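Local coordinates for protein alpha-1,4-endofucoidanase (Mariniflexile fucanivorans, PDB 6DLH) that hydrolyses alpha-1,4-linked fucose chains of fucoidan internally, as a family 107 glycoside hydrolase that probably works by a retaining mechanism, at residues 126-131 with 213-218. Sequence-based numbering, arbitrary orientation.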
loop_
_atom_site.group_PDB
_atom_site.type_symbol
_atom_site.label_atom_id
_atom_site.label_comp_id
_atom_site.label_asym_id
_atom_site.label_seq_id
_atom_site.Cartn_x
_atom_site.Cartn_y
_atom_site.Cartn_z
ATOM N N VAL A 126 -9.779 7.592 -9.319
ATOM C CA VAL A 126 -10.296 6.440 -8.595
ATOM C C VAL A 126 -9.887 6.512 -7.125
ATOM O O VAL A 126 -10.750 6.573 -6.253
ATOM C CB VAL A 126 -9.869 5.116 -9.253
ATOM C CG1 VAL A 126 -10.406 3.909 -8.497
ATOM C CG2 VAL A 126 -10.282 5.062 -10.714
ATOM N N ASP A 127 -8.575 6.516 -6.851
ATOM C CA ASP A 127 -8.117 6.401 -5.473
ATOM C C ASP A 127 -6.678 6.888 -5.311
ATOM O O ASP A 127 -5.832 6.658 -6.178
ATOM C CB ASP A 127 -8.235 4.952 -4.992
ATOM C CG ASP A 127 -8.162 4.800 -3.485
ATOM O OD1 ASP A 127 -8.668 5.695 -2.777
ATOM O OD2 ASP A 127 -7.608 3.783 -3.036
ATOM N N ASP A 128 -6.419 7.548 -4.173
ATOM C CA ASP A 128 -5.072 7.735 -3.655
ATOM C C ASP A 128 -4.880 6.862 -2.410
ATOM O O ASP A 128 -5.089 7.327 -1.289
ATOM C CB ASP A 128 -4.774 9.207 -3.348
ATOM C CG ASP A 128 -3.325 9.440 -2.949
ATOM O OD1 ASP A 128 -2.568 8.445 -2.871
ATOM O OD2 ASP A 128 -2.955 10.608 -2.724
ATOM N N PRO A 129 -4.473 5.579 -2.554
ATOM C CA PRO A 129 -4.274 4.692 -1.401
ATOM C C PRO A 129 -3.248 5.192 -0.383
ATOM O O PRO A 129 -3.459 5.076 0.821
ATOM C CB PRO A 129 -3.806 3.371 -2.023
ATOM C CG PRO A 129 -4.270 3.443 -3.462
ATOM C CD PRO A 129 -4.199 4.908 -3.834
ATOM N N LEU A 130 -2.153 5.784 -0.868
ATOM C CA LEU A 130 -1.090 6.249 0.008
ATOM C C LEU A 130 -1.607 7.316 0.972
ATOM O O LEU A 130 -1.310 7.253 2.165
ATOM C CB LEU A 130 0.084 6.762 -0.833
ATOM C CG LEU A 130 1.337 7.155 -0.052
ATOM C CD1 LEU A 130 1.833 6.004 0.815
ATOM C CD2 LEU A 130 2.436 7.625 -0.993
ATOM N N LEU A 131 -2.375 8.288 0.461
ATOM C CA LEU A 131 -2.905 9.348 1.308
ATOM C C LEU A 131 -3.790 8.745 2.395
ATOM O O LEU A 131 -3.810 9.229 3.529
ATOM C CB LEU A 131 -3.699 10.355 0.466
ATOM C CG LEU A 131 -4.333 11.512 1.245
ATOM C CD1 LEU A 131 -3.288 12.314 2.007
ATOM C CD2 LEU A 131 -5.139 12.425 0.326
ATOM N N ALA A 213 6.236 14.719 -2.700
ATOM C CA ALA A 213 6.679 15.237 -1.416
ATOM C C ALA A 213 5.879 16.482 -1.044
ATOM O O ALA A 213 5.522 16.665 0.122
ATOM C CB ALA A 213 8.161 15.505 -1.442
ATOM N N GLN A 214 5.588 17.313 -2.056
ATOM C CA GLN A 214 4.899 18.584 -1.870
ATOM C C GLN A 214 3.435 18.349 -1.500
ATOM O O GLN A 214 2.891 19.033 -0.637
ATOM C CB GLN A 214 5.059 19.469 -3.108
ATOM C CG GLN A 214 6.412 20.168 -3.171
ATOM C CD GLN A 214 6.565 21.102 -4.349
ATOM O OE1 GLN A 214 6.319 20.739 -5.500
ATOM N NE2 GLN A 214 7.006 22.316 -4.063
ATOM N N ARG A 215 2.819 17.363 -2.156
ATOM C CA ARG A 215 1.457 16.944 -1.883
ATOM C C ARG A 215 1.307 16.559 -0.409
ATOM O O ARG A 215 0.462 17.113 0.297
ATOM C CB ARG A 215 1.095 15.779 -2.811
ATOM C CG ARG A 215 -0.395 15.618 -3.069
ATOM C CD ARG A 215 -0.719 14.325 -3.797
ATOM N NE ARG A 215 -0.347 14.282 -5.209
ATOM C CZ ARG A 215 -0.330 13.174 -5.952
ATOM N NH1 ARG A 215 -0.093 13.245 -7.251
ATOM N NH2 ARG A 215 -0.541 11.993 -5.398
ATOM N N TYR A 216 2.153 15.626 0.056
ATOM C CA TYR A 216 1.903 14.935 1.313
ATOM C C TYR A 216 2.397 15.742 2.508
ATOM O O TYR A 216 1.853 15.595 3.600
ATOM C CB TYR A 216 2.366 13.479 1.243
ATOM C CG TYR A 216 1.675 12.706 0.150
ATOM C CD1 TYR A 216 0.291 12.676 0.068
ATOM C CD2 TYR A 216 2.397 12.025 -0.818
ATOM C CE1 TYR A 216 -0.357 11.980 -0.940
ATOM C CE2 TYR A 216 1.765 11.325 -1.833
ATOM C CZ TYR A 216 0.381 11.307 -1.897
ATOM O OH TYR A 216 -0.254 10.631 -2.901
ATOM N N GLY A 217 3.390 16.613 2.292
ATOM C CA GLY A 217 3.859 17.482 3.357
ATOM C C GLY A 217 4.383 16.680 4.546
ATOM O O GLY A 217 5.125 15.713 4.372
ATOM N N ASP A 218 3.969 17.077 5.753
ATOM C CA ASP A 218 4.505 16.509 6.979
ATOM C C ASP A 218 3.815 15.186 7.328
ATOM O O ASP A 218 3.970 14.681 8.440
ATOM C CB ASP A 218 4.457 17.528 8.121
ATOM C CG ASP A 218 3.054 17.789 8.645
ATOM O OD1 ASP A 218 2.108 17.113 8.170
ATOM O OD2 ASP A 218 2.915 18.672 9.523
#
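The Y216 ring meets D128 at its hydroxyl edge: OD2 of D128 lies near the ring plane, while CB of R215 sits over the ring centre on one face. L130 and L131 come obliquely from the side of the ring plane opposite R215 CB, CD2 of L130 coming to 3.9 Å from CE2 of Y216 and CB of L131 to 4.0 Å from CE1 of Y216. Carboxylate and phenol reach each other tip to tip, their planes turned 50° apart, and Y216 OH donates to the syn side of D128 OD2 at 2.7 Å. That hydroxyl is gripped twice, since R215 NH2 donates to Y216 OH at 2.9 Å. The ion pair of R215 NH2 with D128 OD2 is long, 3.9 Å, and NH1 of R215 is held by the carbonyl of P98. The pairing illustrates how an N-cap can also join two helices, here 129-139 and the C-terminal end of 198-216, which belong to the helices around the parallel-stranded catalytic domain, a (beta/alpha)-barrel related to that of GH29 fucosidases. D128 precedes helix 129-139; its CG, anti to the backbone N (chi1 -174°), carries the carboxylate toward Y216, and OD1 accepts a weak capping bond from L131 N. A phenylalanine in place of Y216 would probably leave D128 OD2 without its hydroxyl donor and R215 NH2 without that acceptor.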